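Local coordinates for protein serpin-12 (Manduca sexta, PDB 6CJ7) that inhibits serine proteases as a member of the serpin family and controls the prophenoloxidase activation system in larval hemolymph, at residues S17-F25 against A37-L47; N356-W364 against L372-P380. All coordinates share one frame; numbering follows the deposited sequence.

Contact 1: S17-F25 against A37-L47; sequences STSFGVNVF and AASPFSITILL
Thr44 OG1 is gripped by two bonds: it donates to Pro40 O one turn earlier in its own helix, OG1 to O 2.7 Å, and accepts from the backbone of the other helix, Gly21 N to Thr44 OG1 3.3 Å. The second bond is long and bent, 136° at the hydrogen. Pro40 O also takes its regular helical bond from Thr44 N, and the two donors reach it from opposite faces of the carbonyl plane. With chi1 at -55°, OG1 sits beside the backbone N of Thr44, turned to Gly21, while CG2 runs 3.3 Å from Ser17 O. A valine here, lacking the hydroxyl, would probably leave Gly21 N without this acceptor and Pro40 O with the helical donor alone. Gly21 marks the tight point: its CA lies 3.9 Å from Pro40 CA, and any side chain would collide with Pro40 O and the threonine hydroxyl. Around it, Val22 CG2 meets Pro40 CB, Val24 CG1 meets Ile43 CD1, and Ile43 CG2 approaches the Phe20 ring obliquely at CE2. Farther along, Ala38 CB touches the rim of the Phe25 ring near its plane, 3.9 Å from CD1. At the start of helix 40-47, Ser39 OG accepts from Ser42 N at 3.0 Å, a nearly straight N-cap bond. The segment axes approach to 7.3 Å and cross at 117°, a close crossing at a glycine of the first two helices, with Ser39, its N bonded to His320, at the head of the second, probably in the shutter region as in other serpins.

Contact 2: N356-W364 against L372-P380; sequences NKPFLAILW and LFMARIMDP
A beta hairpin near the C-terminal end of the serpin fold brings strand 359-364 against strand 373-377, antiparallel at 171° between segment axes. Three hydrogen-bonded pairs set the register: Phe359 with Ile377, Ala361 with Ala375 and Leu363 with Phe373. The central pair is short both ways, Ala361 N to Ala375 O 2.9 Å and Ala375 N to Ala361 O 2.8 Å. Phe359 CG lies between its backbone N and carbonyl carbon (chi1 63°), which swings the ring over to the neighbouring strand. Ile377 CB then sits over one ring face, 3.9 Å from the centroid and 17° off the normal, a CH-pi contact. The hairpin carries a classic beta bulge where Leu372 and Phe373 both face Leu363: Leu363 O accepts from Leu372 N at 2.8 Å and only weakly from Phe373 N. Within the bulge, Leu363 CB presses on Phe373 CB at 3.6 Å. On the other face, Leu360 CD2 lies against Arg376 CB, 4.0 Å away, while the guanidinium pairs with Asp246 and bonds to the carbonyls of Ala29, Gln32 and Gly34. Past the strands, a bend at chi2 brings Met378 SD to 3.9 Å from Pro358 CB, and one at chi3 turns CE toward Pro358 CG.

Contact 1 comes first along the chain and closes long before contact 2 opens, yet their centres lie only about 16 Å apart. Strand 36-38, leading into helix 40-51, pairs antiparallel with strand 370-377, so the N-terminal helical region and the C-terminal hairpin meet through one sheet. The joint is direct: Ala38 O lies 2.9 Å from Met374 N, and Ser39 OG lies 2.6 Å from Leu372 O, both probable hydrogen bonds. Packing adds to it, with Ala37 CB 3.5 Å from Phe373 CE1. Strand 359-365 continues the sheet to strand 232-239. Residues from near both ends of the chain therefore share one sheet, sheet B in serpin terms, within a single serpin domain.

Contact 1: S17-F25 against A37-L47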
ATOM      1  N   SER A  17      -9.078  10.186   2.400  1.00 25.38           N
ATOM      2  CA  SER A  17      -9.798   8.957   2.084  1.00 23.28           C
ATOM      3  C   SER A  17      -9.038   7.715   2.533  1.00 21.76           C
ATOM      4  O   SER A  17      -9.662   6.702   2.859  1.00 24.33           O
ATOM      5  CB  SER A  17     -10.088   8.875   0.588  1.00 34.74           C
ATOM      6  OG  SER A  17      -8.890   8.855  -0.161  1.00 34.96           O
ATOM      7  N   THR A  18      -7.703   7.754   2.530  1.00 20.99           N
ATOM      8  CA  THR A  18      -6.917   6.600   2.947  1.00 20.89           C
ATOM      9  C   THR A  18      -6.320   6.765   4.342  1.00 22.29           C
ATOM     10  O   THR A  18      -5.373   6.046   4.694  1.00 21.12           O
ATOM     11  CB  THR A  18      -5.810   6.298   1.926  1.00 24.88           C
ATOM     12  OG1 THR A  18      -4.985   7.452   1.733  1.00 25.53           O
ATOM     13  CG2 THR A  18      -6.410   5.874   0.585  1.00 23.20           C
ATOM     14  N   SER A  19      -6.889   7.659   5.160  1.00 24.80           N
ATOM     15  CA  SER A  19      -6.346   7.889   6.497  1.00 25.88           C
ATOM     16  C   SER A  19      -6.292   6.607   7.328  1.00 25.16           C
ATOM     17  O   SER A  19      -5.330   6.397   8.077  1.00 25.64           O
ATOM     18  CB  SER A  19      -7.161   8.955   7.222  1.00 28.22           C
ATOM     19  OG  SER A  19      -8.517   8.552   7.319  1.00 29.40           O
ATOM     20  N   PHE A  20      -7.309   5.739   7.229  1.00 21.34           N
ATOM     21  CA  PHE A  20      -7.261   4.488   7.990  1.00 21.10           C
ATOM     22  C   PHE A  20      -6.012   3.685   7.636  1.00 23.44           C
ATOM     23  O   PHE A  20      -5.285   3.211   8.525  1.00 22.53           O
ATOM     24  CB  PHE A  20      -8.513   3.646   7.740  1.00 22.42           C
ATOM     25  CG  PHE A  20      -8.467   2.311   8.425  1.00 27.07           C
ATOM     26  CD1 PHE A  20      -8.617   2.234   9.787  1.00 26.06           C
ATOM     27  CD2 PHE A  20      -8.245   1.151   7.705  1.00 24.19           C
ATOM     28  CE1 PHE A  20      -8.555   1.011  10.442  1.00 25.08           C
ATOM     29  CE2 PHE A  20      -8.180  -0.080   8.351  1.00 29.88           C
ATOM     30  CZ  PHE A  20      -8.344  -0.139   9.719  1.00 25.62           C
ATOM     31  N   GLY A  21      -5.761   3.508   6.335  1.00 19.14           N
ATOM     32  CA  GLY A  21      -4.601   2.742   5.899  1.00 19.11           C
ATOM     33  C   GLY A  21      -3.282   3.363   6.325  1.00 21.01           C
ATOM     34  O   GLY A  21      -2.335   2.649   6.656  1.00 19.59           O
ATOM     35  N   VAL A  22      -3.189   4.701   6.303  1.00 19.56           N
ATOM     36  CA  VAL A  22      -1.973   5.349   6.805  1.00 19.22           C
ATOM     37  C   VAL A  22      -1.796   5.079   8.298  1.00 20.78           C
ATOM     38  O   VAL A  22      -0.679   4.808   8.762  1.00 20.35           O
ATOM     39  CB  VAL A  22      -1.995   6.857   6.501  1.00 21.35           C
ATOM     40  CG1 VAL A  22      -0.766   7.545   7.089  1.00 22.17           C
ATOM     41  CG2 VAL A  22      -2.021   7.082   5.011  1.00 21.17           C
ATOM     42  N   ASN A  23      -2.890   5.166   9.071  1.00 22.30           N
ATOM     43  CA  ASN A  23      -2.835   4.866  10.503  1.00 23.58           C
ATOM     44  C   ASN A  23      -2.375   3.431  10.748  1.00 23.75           C
ATOM     45  O   ASN A  23      -1.584   3.171  11.666  1.00 24.02           O
ATOM     46  CB  ASN A  23      -4.207   5.093  11.145  1.00 28.62           C
ATOM     47  CG  ASN A  23      -4.682   6.537  11.057  1.00 34.09           C
ATOM     48  OD1 ASN A  23      -3.888   7.465  10.981  1.00 35.22           O
ATOM     49  ND2 ASN A  23      -6.003   6.723  11.101  1.00 38.01           N
ATOM     50  N   VAL A  24      -2.865   2.485   9.939  1.00 22.59           N
ATOM     51  CA  VAL A  24      -2.429   1.095  10.065  1.00 20.41           C
ATOM     52  C   VAL A  24      -0.931   0.984   9.816  1.00 21.01           C
ATOM     53  O   VAL A  24      -0.199   0.342  10.583  1.00 22.58           O
ATOM     54  CB  VAL A  24      -3.224   0.187   9.113  1.00 19.32           C
ATOM     55  CG1 VAL A  24      -2.586  -1.214   9.047  1.00 20.24           C
ATOM     56  CG2 VAL A  24      -4.699   0.085   9.587  1.00 18.77           C
ATOM     57  N   PHE A  25      -0.449   1.612   8.745  1.00 20.33           N
ATOM     58  CA  PHE A  25       0.980   1.554   8.443  1.00 19.36           C
ATOM     59  C   PHE A  25       1.803   2.123   9.586  1.00 22.46           C
ATOM     60  O   PHE A  25       2.813   1.538   9.991  1.00 21.85           O
ATOM     61  CB  PHE A  25       1.273   2.312   7.145  1.00 17.69           C
ATOM     62  CG  PHE A  25       2.745   2.353   6.787  1.00 19.16           C
ATOM     63  CD1 PHE A  25       3.345   1.285   6.125  1.00 23.90           C
ATOM     64  CD2 PHE A  25       3.519   3.452   7.121  1.00 20.10           C
ATOM     65  CE1 PHE A  25       4.711   1.322   5.800  1.00 22.40           C
ATOM     66  CE2 PHE A  25       4.893   3.491   6.809  1.00 22.83           C
ATOM     67  CZ  PHE A  25       5.477   2.429   6.142  1.00 20.36           C
ATOM     68  N   ALA A  37       6.689  -2.116   4.319  1.00 20.84           N
ATOM     69  CA  ALA A  37       6.008  -1.636   3.123  1.00 18.26           C
ATOM     70  C   ALA A  37       4.551  -2.056   3.186  1.00 18.84           C
ATOM     71  O   ALA A  37       4.249  -3.180   3.594  1.00 23.21           O
ATOM     72  CB  ALA A  37       6.650  -2.202   1.856  1.00 27.66           C
ATOM     73  N   ALA A  38       3.656  -1.154   2.780  1.00 16.79           N
ATOM     74  CA  ALA A  38       2.239  -1.475   2.722  1.00 17.24           C
ATOM     75  C   ALA A  38       1.552  -0.432   1.864  1.00 19.24           C
ATOM     76  O   ALA A  38       2.088   0.657   1.629  1.00 20.09           O
ATOM     77  CB  ALA A  38       1.587  -1.514   4.107  1.00 20.64           C
ATOM     78  N   SER A  39       0.355  -0.767   1.407  1.00 15.58           N
ATOM     79  CA  SER A  39      -0.441   0.183   0.631  1.00 15.60           C
ATOM     80  C   SER A  39      -1.584   0.736   1.466  1.00 16.66           C
ATOM     81  O   SER A  39      -2.530  -0.006   1.758  1.00 19.17           O
ATOM     82  CB  SER A  39      -1.001  -0.484  -0.621  1.00 18.35           C
ATOM     83  OG  SER A  39      -1.918   0.411  -1.274  1.00 17.16           O
ATOM     84  N   PRO A  40      -1.571   2.017   1.856  1.00 20.09           N
ATOM     85  CA  PRO A  40      -2.762   2.581   2.516  1.00 19.29           C
ATOM     86  C   PRO A  40      -4.011   2.449   1.669  1.00 19.12           C
ATOM     87  O   PRO A  40      -5.109   2.259   2.215  1.00 20.20           O
ATOM     88  CB  PRO A  40      -2.381   4.050   2.747  1.00 21.61           C
ATOM     89  CG  PRO A  40      -0.863   4.015   2.820  1.00 21.80           C
ATOM     90  CD  PRO A  40      -0.464   2.988   1.788  1.00 24.17           C
ATOM     91  N   PHE A  41      -3.864   2.523   0.343  1.00 17.46           N
ATOM     92  CA  PHE A  41      -4.991   2.324  -0.565  1.00 18.68           C
ATOM     93  C   PHE A  41      -5.604   0.930  -0.397  1.00 22.09           C
ATOM     94  O   PHE A  41      -6.816   0.798  -0.159  1.00 18.87           O
ATOM     95  CB  PHE A  41      -4.512   2.585  -2.003  1.00 21.09           C
ATOM     96  CG  PHE A  41      -5.515   2.264  -3.059  1.00 21.81           C
ATOM     97  CD1 PHE A  41      -6.670   3.021  -3.187  1.00 24.03           C
ATOM     98  CD2 PHE A  41      -5.305   1.216  -3.934  1.00 29.51           C
ATOM     99  CE1 PHE A  41      -7.607   2.727  -4.168  1.00 25.92           C
ATOM    100  CE2 PHE A  41      -6.233   0.918  -4.921  1.00 36.93           C
ATOM    101  CZ  PHE A  41      -7.382   1.678  -5.039  1.00 27.99           C
ATOM    102  N   SER A  42      -4.779  -0.121  -0.475  1.00 19.54           N
ATOM    103  CA  SER A  42      -5.298  -1.485  -0.382  1.00 18.61           C
ATOM    104  C   SER A  42      -5.923  -1.750   0.977  1.00 20.63           C
ATOM    105  O   SER A  42      -6.934  -2.450   1.075  1.00 20.32           O
ATOM    106  CB  SER A  42      -4.186  -2.513  -0.612  1.00 19.87           C
ATOM    107  OG  SER A  42      -3.516  -2.321  -1.830  1.00 24.80           O
ATOM    108  N   ILE A  43      -5.307  -1.238   2.041  1.00 17.10           N
ATOM    109  CA  ILE A  43      -5.834  -1.501   3.379  1.00 18.92           C
ATOM    110  C   ILE A  43      -7.169  -0.791   3.567  1.00 21.77           C
ATOM    111  O   ILE A  43      -8.097  -1.339   4.175  1.00 20.15           O
ATOM    112  CB  ILE A  43      -4.803  -1.091   4.446  1.00 20.29           C
ATOM    113  CG1 ILE A  43      -3.558  -1.960   4.327  1.00 20.42           C
ATOM    114  CG2 ILE A  43      -5.414  -1.177   5.841  1.00 21.88           C
ATOM    115  CD1 ILE A  43      -2.379  -1.475   5.154  1.00 22.31           C
ATOM    116  N   THR A  44      -7.296   0.430   3.040  1.00 18.41           N
ATOM    117  CA  THR A  44      -8.570   1.140   3.122  1.00 20.57           C
ATOM    118  C   THR A  44      -9.635   0.454   2.269  1.00 22.27           C
ATOM    119  O   THR A  44     -10.788   0.321   2.703  1.00 20.45           O
ATOM    120  CB  THR A  44      -8.379   2.606   2.700  1.00 20.12           C
ATOM    121  OG1 THR A  44      -7.348   3.207   3.495  1.00 19.93           O
ATOM    122  CG2 THR A  44      -9.665   3.399   2.911  1.00 21.00           C
ATOM    123  N   ILE A  45      -9.260  -0.011   1.068  1.00 20.21           N
ATOM    124  CA  ILE A  45     -10.206  -0.702   0.184  1.00 20.33           C
ATOM    125  C   ILE A  45     -10.788  -1.923   0.879  1.00 19.94           C
ATOM    126  O   ILE A  45     -11.992  -2.202   0.779  1.00 21.76           O
ATOM    127  CB  ILE A  45      -9.522  -1.091  -1.144  1.00 28.10           C
ATOM    128  CG1 ILE A  45      -9.329   0.133  -2.034  1.00 35.50           C
ATOM    129  CG2 ILE A  45     -10.352  -2.150  -1.885  1.00 33.14           C
ATOM    130  CD1 ILE A  45     -10.581   0.523  -2.790  1.00 37.60           C
ATOM    131  N   LEU A  46      -9.943  -2.675   1.593  1.00 18.48           N
ATOM    132  CA  LEU A  46     -10.410  -3.822   2.362  1.00 18.26           C
ATOM    133  C   LEU A  46     -11.566  -3.431   3.274  1.00 19.96           C
ATOM    134  O   LEU A  46     -12.644  -4.046   3.248  1.00 21.14           O
ATOM    135  CB  LEU A  46      -9.224  -4.375   3.168  1.00 17.53           C
ATOM    136  CG  LEU A  46      -9.349  -5.604   4.066  1.00 34.56           C
ATOM    137  CD1 LEU A  46      -9.947  -5.305   5.431  1.00 38.43           C
ATOM    138  CD2 LEU A  46     -10.144  -6.643   3.356  1.00 40.03           C
ATOM    139  N   LEU A  47     -11.360  -2.391   4.086  1.00 18.48           N
ATOM    140  CA  LEU A  47     -12.379  -2.009   5.062  1.00 20.24           C
ATOM    141  C   LEU A  47     -13.584  -1.358   4.390  1.00 18.22           C
ATOM    142  O   LEU A  47     -14.726  -1.610   4.798  1.00 21.52           O
ATOM    143  CB  LEU A  47     -11.792  -1.052   6.096  1.00 26.84           C
ATOM    144  CG  LEU A  47     -11.048  -1.546   7.336  1.00 37.69           C
ATOM    145  CD1 LEU A  47     -11.986  -2.489   8.074  1.00 45.63           C
ATOM    146  CD2 LEU A  47      -9.733  -2.255   7.024  1.00 29.64           C
TER

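Contact 2: N356-W364 against L372-P380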
ATOM      1  N   ASN A 356      21.636   7.653   1.619  1.00 27.48           N
ATOM      2  CA  ASN A 356      22.578   6.610   2.017  1.00 25.73           C
ATOM      3  C   ASN A 356      22.398   6.212   3.478  1.00 25.31           C
ATOM      4  O   ASN A 356      23.344   5.743   4.127  1.00 27.69           O
ATOM      5  CB  ASN A 356      24.016   7.052   1.743  1.00 28.35           C
ATOM      6  CG  ASN A 356      24.429   8.273   2.555  1.00 30.78           C
ATOM      7  OD1 ASN A 356      23.636   8.847   3.299  1.00 31.85           O
ATOM      8  ND2 ASN A 356      25.685   8.670   2.410  1.00 35.44           N
ATOM      9  N   LYS A 357      21.198   6.433   3.990  1.00 25.94           N
ATOM     10  CA  LYS A 357      20.794   6.102   5.345  1.00 27.20           C
ATOM     11  C   LYS A 357      19.291   5.899   5.289  1.00 23.20           C
ATOM     12  O   LYS A 357      18.658   6.220   4.275  1.00 23.04           O
ATOM     13  CB  LYS A 357      21.176   7.212   6.330  1.00 28.19           C
ATOM     14  CG  LYS A 357      20.503   8.539   6.070  1.00 33.47           C
ATOM     15  CD  LYS A 357      20.975   9.577   7.077  1.00 43.20           C
ATOM     16  CE  LYS A 357      20.385  10.941   6.780  1.00 50.43           C
ATOM     17  NZ  LYS A 357      20.558  11.876   7.929  1.00 56.44           N
ATOM     18  N   PRO A 358      18.688   5.338   6.341  1.00 23.73           N
ATOM     19  CA  PRO A 358      17.253   5.026   6.273  1.00 22.79           C
ATOM     20  C   PRO A 358      16.374   6.223   5.903  1.00 23.67           C
ATOM     21  O   PRO A 358      16.601   7.356   6.342  1.00 24.46           O
ATOM     22  CB  PRO A 358      16.948   4.519   7.692  1.00 21.45           C
ATOM     23  CG  PRO A 358      18.181   3.870   8.087  1.00 24.43           C
ATOM     24  CD  PRO A 358      19.315   4.734   7.533  1.00 23.67           C
ATOM     25  N   PHE A 359      15.351   5.949   5.098  1.00 22.10           N
ATOM     26  CA  PHE A 359      14.509   6.995   4.534  1.00 21.45           C
ATOM     27  C   PHE A 359      13.111   6.451   4.300  1.00 22.88           C
ATOM     28  O   PHE A 359      12.873   5.244   4.379  1.00 20.41           O
ATOM     29  CB  PHE A 359      15.098   7.559   3.224  1.00 22.75           C
ATOM     30  CG  PHE A 359      15.206   6.541   2.114  1.00 20.68           C
ATOM     31  CD1 PHE A 359      16.360   5.779   1.973  1.00 22.47           C
ATOM     32  CD2 PHE A 359      14.193   6.391   1.187  1.00 25.14           C
ATOM     33  CE1 PHE A 359      16.479   4.855   0.944  1.00 23.99           C
ATOM     34  CE2 PHE A 359      14.294   5.465   0.161  1.00 24.85           C
ATOM     35  CZ  PHE A 359      15.439   4.698   0.035  1.00 24.68           C
ATOM     36  N   LEU A 360      12.182   7.365   4.022  1.00 19.90           N
ATOM     37  CA  LEU A 360      10.796   7.035   3.720  1.00 19.08           C
ATOM     38  C   LEU A 360      10.539   7.266   2.239  1.00 21.72           C
ATOM     39  O   LEU A 360      10.983   8.271   1.677  1.00 22.51           O
ATOM     40  CB  LEU A 360       9.832   7.917   4.505  1.00 22.33           C
ATOM     41  CG  LEU A 360       9.797   7.832   6.017  1.00 25.02           C
ATOM     42  CD1 LEU A 360       8.639   8.703   6.489  1.00 30.93           C
ATOM     43  CD2 LEU A 360       9.609   6.376   6.464  1.00 28.15           C
ATOM     44  N   ALA A 361       9.815   6.349   1.607  1.00 20.84           N
ATOM     45  CA  ALA A 361       9.389   6.542   0.228  1.00 20.46           C
ATOM     46  C   ALA A 361       7.882   6.374   0.153  1.00 18.18           C
ATOM     47  O   ALA A 361       7.328   5.426   0.709  1.00 19.73           O
ATOM     48  CB  ALA A 361      10.088   5.556  -0.717  1.00 22.31           C
ATOM     49  N   ILE A 362       7.219   7.288  -0.553  1.00 17.32           N
ATOM     50  CA  ILE A 362       5.768   7.275  -0.675  1.00 18.61           C
ATOM     51  C   ILE A 362       5.445   7.326  -2.154  1.00 18.82           C
ATOM     52  O   ILE A 362       5.915   8.222  -2.860  1.00 20.18           O
ATOM     53  CB  ILE A 362       5.121   8.457   0.064  1.00 18.57           C
ATOM     54  CG1 ILE A 362       5.422   8.360   1.562  1.00 21.79           C
ATOM     55  CG2 ILE A 362       3.601   8.483  -0.172  1.00 18.85           C
ATOM     56  CD1 ILE A 362       4.929   9.534   2.369  1.00 26.25           C
ATOM     57  N   LEU A 363       4.689   6.344  -2.637  1.00 15.85           N
ATOM     58  CA  LEU A 363       4.187   6.387  -4.001  1.00 16.22           C
ATOM     59  C   LEU A 363       2.858   7.122  -3.987  1.00 18.03           C
ATOM     60  O   LEU A 363       1.916   6.698  -3.307  1.00 19.54           O
ATOM     61  CB  LEU A 363       4.038   4.983  -4.584  1.00 17.33           C
ATOM     62  CG  LEU A 363       3.531   5.024  -6.034  1.00 24.01           C
ATOM     63  CD1 LEU A 363       4.644   5.509  -6.977  1.00 23.20           C
ATOM     64  CD2 LEU A 363       2.987   3.655  -6.451  1.00 28.66           C
ATOM     65  N   TRP A 364       2.790   8.234  -4.719  1.00 16.21           N
ATOM     66  CA  TRP A 364       1.669   9.156  -4.659  1.00 17.61           C
ATOM     67  C   TRP A 364       0.914   9.111  -5.979  1.00 17.28           C
ATOM     68  O   TRP A 364       1.530   9.173  -7.051  1.00 18.36           O
ATOM     69  CB  TRP A 364       2.184  10.574  -4.374  1.00 19.43           C
ATOM     70  CG  TRP A 364       1.139  11.582  -4.012  1.00 21.94           C
ATOM     71  CD1 TRP A 364       0.587  12.546  -4.827  1.00 19.39           C
ATOM     72  CD2 TRP A 364       0.549  11.764  -2.725  1.00 19.51           C
ATOM     73  NE1 TRP A 364      -0.321  13.296  -4.119  1.00 24.63           N
ATOM     74  CE2 TRP A 364      -0.364  12.834  -2.825  1.00 21.58           C
ATOM     75  CE3 TRP A 364       0.697  11.112  -1.491  1.00 19.88           C
ATOM     76  CZ2 TRP A 364      -1.123  13.272  -1.735  1.00 20.23           C
ATOM     77  CZ3 TRP A 364      -0.060  11.555  -0.414  1.00 20.97           C
ATOM     78  CH2 TRP A 364      -0.949  12.613  -0.542  1.00 21.39           C
ATOM     79  N   LEU A 372      -0.499   5.585  -2.443  1.00 16.64           N
ATOM     80  CA  LEU A 372      -0.719   4.215  -2.881  1.00 17.54           C
ATOM     81  C   LEU A 372       0.233   3.237  -2.216  1.00 20.35           C
ATOM     82  O   LEU A 372      -0.094   2.056  -2.121  1.00 20.34           O
ATOM     83  CB  LEU A 372      -0.545   4.095  -4.395  1.00 18.14           C
ATOM     84  CG  LEU A 372      -1.552   4.897  -5.223  1.00 19.23           C
ATOM     85  CD1 LEU A 372      -1.234   4.758  -6.708  1.00 22.65           C
ATOM     86  CD2 LEU A 372      -2.956   4.398  -4.936  1.00 22.10           C
ATOM     87  N   PHE A 373       1.412   3.694  -1.807  1.00 18.89           N
ATOM     88  CA  PHE A 373       2.418   2.833  -1.202  1.00 19.19           C
ATOM     89  C   PHE A 373       3.182   3.673  -0.192  1.00 16.58           C
ATOM     90  O   PHE A 373       3.494   4.843  -0.459  1.00 19.07           O
ATOM     91  CB  PHE A 373       3.367   2.289  -2.293  1.00 18.72           C
ATOM     92  CG  PHE A 373       3.918   0.931  -2.052  1.00 29.70           C
ATOM     93  CD1 PHE A 373       5.045   0.758  -1.263  1.00 36.32           C
ATOM     94  CD2 PHE A 373       3.393  -0.167  -2.707  1.00 22.91           C
ATOM     95  CE1 PHE A 373       5.589  -0.509  -1.070  1.00 36.79           C
ATOM     96  CE2 PHE A 373       3.921  -1.417  -2.530  1.00 35.37           C
ATOM     97  CZ  PHE A 373       5.026  -1.597  -1.705  1.00 37.36           C
ATOM     98  N   MET A 374       3.470   3.085   0.969  1.00 19.17           N
ATOM     99  CA  MET A 374       4.372   3.689   1.946  1.00 19.61           C
ATOM    100  C   MET A 374       5.466   2.685   2.264  1.00 19.51           C
ATOM    101  O   MET A 374       5.185   1.499   2.461  1.00 19.45           O
ATOM    102  CB  MET A 374       3.643   4.114   3.227  1.00 19.16           C
ATOM    103  CG  MET A 374       2.636   5.223   3.001  1.00 22.65           C
ATOM    104  SD  MET A 374       1.841   5.726   4.528  1.00 26.53           S
ATOM    105  CE  MET A 374       3.180   6.597   5.351  1.00 32.94           C
ATOM    106  N   ALA A 375       6.713   3.142   2.279  1.00 18.29           N
ATOM    107  CA  ALA A 375       7.799   2.226   2.600  1.00 21.76           C
ATOM    108  C   ALA A 375       8.773   2.917   3.530  1.00 21.96           C
ATOM    109  O   ALA A 375       9.205   4.045   3.267  1.00 23.49           O
ATOM    110  CB  ALA A 375       8.532   1.739   1.345  1.00 24.81           C
ATOM    111  N   ARG A 376       9.145   2.221   4.594  1.00 20.06           N
ATOM    112  CA  ARG A 376      10.266   2.611   5.432  1.00 19.60           C
ATOM    113  C   ARG A 376      11.452   1.756   4.994  1.00 20.18           C
ATOM    114  O   ARG A 376      11.477   0.541   5.220  1.00 23.34           O
ATOM    115  CB  ARG A 376       9.918   2.417   6.911  1.00 21.78           C
ATOM    116  CG  ARG A 376      11.092   2.623   7.900  1.00 24.75           C
ATOM    117  CD  ARG A 376      10.621   2.446   9.309  1.00 25.59           C
ATOM    118  NE  ARG A 376      10.519   1.018   9.596  1.00 27.33           N
ATOM    119  CZ  ARG A 376       9.944   0.488  10.665  1.00 26.98           C
ATOM    120  NH1 ARG A 376       9.430   1.272  11.588  1.00 25.54           N
ATOM    121  NH2 ARG A 376       9.899  -0.829  10.800  1.00 28.43           N
ATOM    122  N   ILE A 377      12.421   2.383   4.342  1.00 20.33           N
ATOM    123  CA  ILE A 377      13.560   1.672   3.776  1.00 22.29           C
ATOM    124  C   ILE A 377      14.692   1.753   4.792  1.00 24.09           C
ATOM    125  O   ILE A 377      15.389   2.770   4.888  1.00 21.29           O
ATOM    126  CB  ILE A 377      13.974   2.242   2.416  1.00 20.62           C
ATOM    127  CG1 ILE A 377      12.748   2.328   1.498  1.00 23.82           C
ATOM    128  CG2 ILE A 377      15.100   1.416   1.822  1.00 26.01           C
ATOM    129  CD1 ILE A 377      12.324   1.021   0.914  1.00 34.00           C
ATOM    130  N   MET A 378      14.865   0.673   5.565  1.00 21.09           N
ATOM    131  CA  MET A 378      15.991   0.512   6.479  1.00 22.34           C
ATOM    132  C   MET A 378      17.212  -0.094   5.814  1.00 24.91           C
ATOM    133  O   MET A 378      18.328   0.102   6.307  1.00 26.73           O
ATOM    134  CB  MET A 378      15.626  -0.379   7.675  1.00 23.20           C
ATOM    135  CG  MET A 378      14.440   0.077   8.494  1.00 29.30           C
ATOM    136  SD  MET A 378      14.464   1.827   9.015  1.00 29.78           S
ATOM    137  CE  MET A 378      15.626   1.855  10.452  1.00 50.09           C
ATOM    138  N   ASP A 379      17.021  -0.870   4.759  1.00 24.41           N
ATOM    139  CA  ASP A 379      18.114  -1.615   4.138  1.00 28.89           C
ATOM    140  C   ASP A 379      17.712  -1.907   2.699  1.00 27.28           C
ATOM    141  O   ASP A 379      16.964  -2.858   2.448  1.00 26.28           O
ATOM    142  CB  ASP A 379      18.387  -2.920   4.901  1.00 31.28           C
ATOM    143  CG  ASP A 379      19.593  -3.684   4.370  1.00 33.11           C
ATOM    144  OD1 ASP A 379      20.084  -3.351   3.269  1.00 28.51           O
ATOM    145  OD2 ASP A 379      20.048  -4.635   5.055  1.00 33.56           O
ATOM    146  N   PRO A 380      18.182  -1.119   1.730  1.00 25.50           N
ATOM    147  CA  PRO A 380      17.747  -1.322   0.343  1.00 22.51           C
ATOM    148  C   PRO A 380      18.299  -2.582  -0.308  1.00 25.98           C
ATOM    149  O   PRO A 380      17.901  -2.880  -1.440  1.00 30.29           O
ATOM    150  CB  PRO A 380      18.268  -0.062  -0.367  1.00 22.90           C
ATOM    151  CG  PRO A 380      19.500   0.300   0.418  1.00 22.99           C
ATOM    152  CD  PRO A 380      19.137  -0.004   1.859  1.00 28.30           C
TER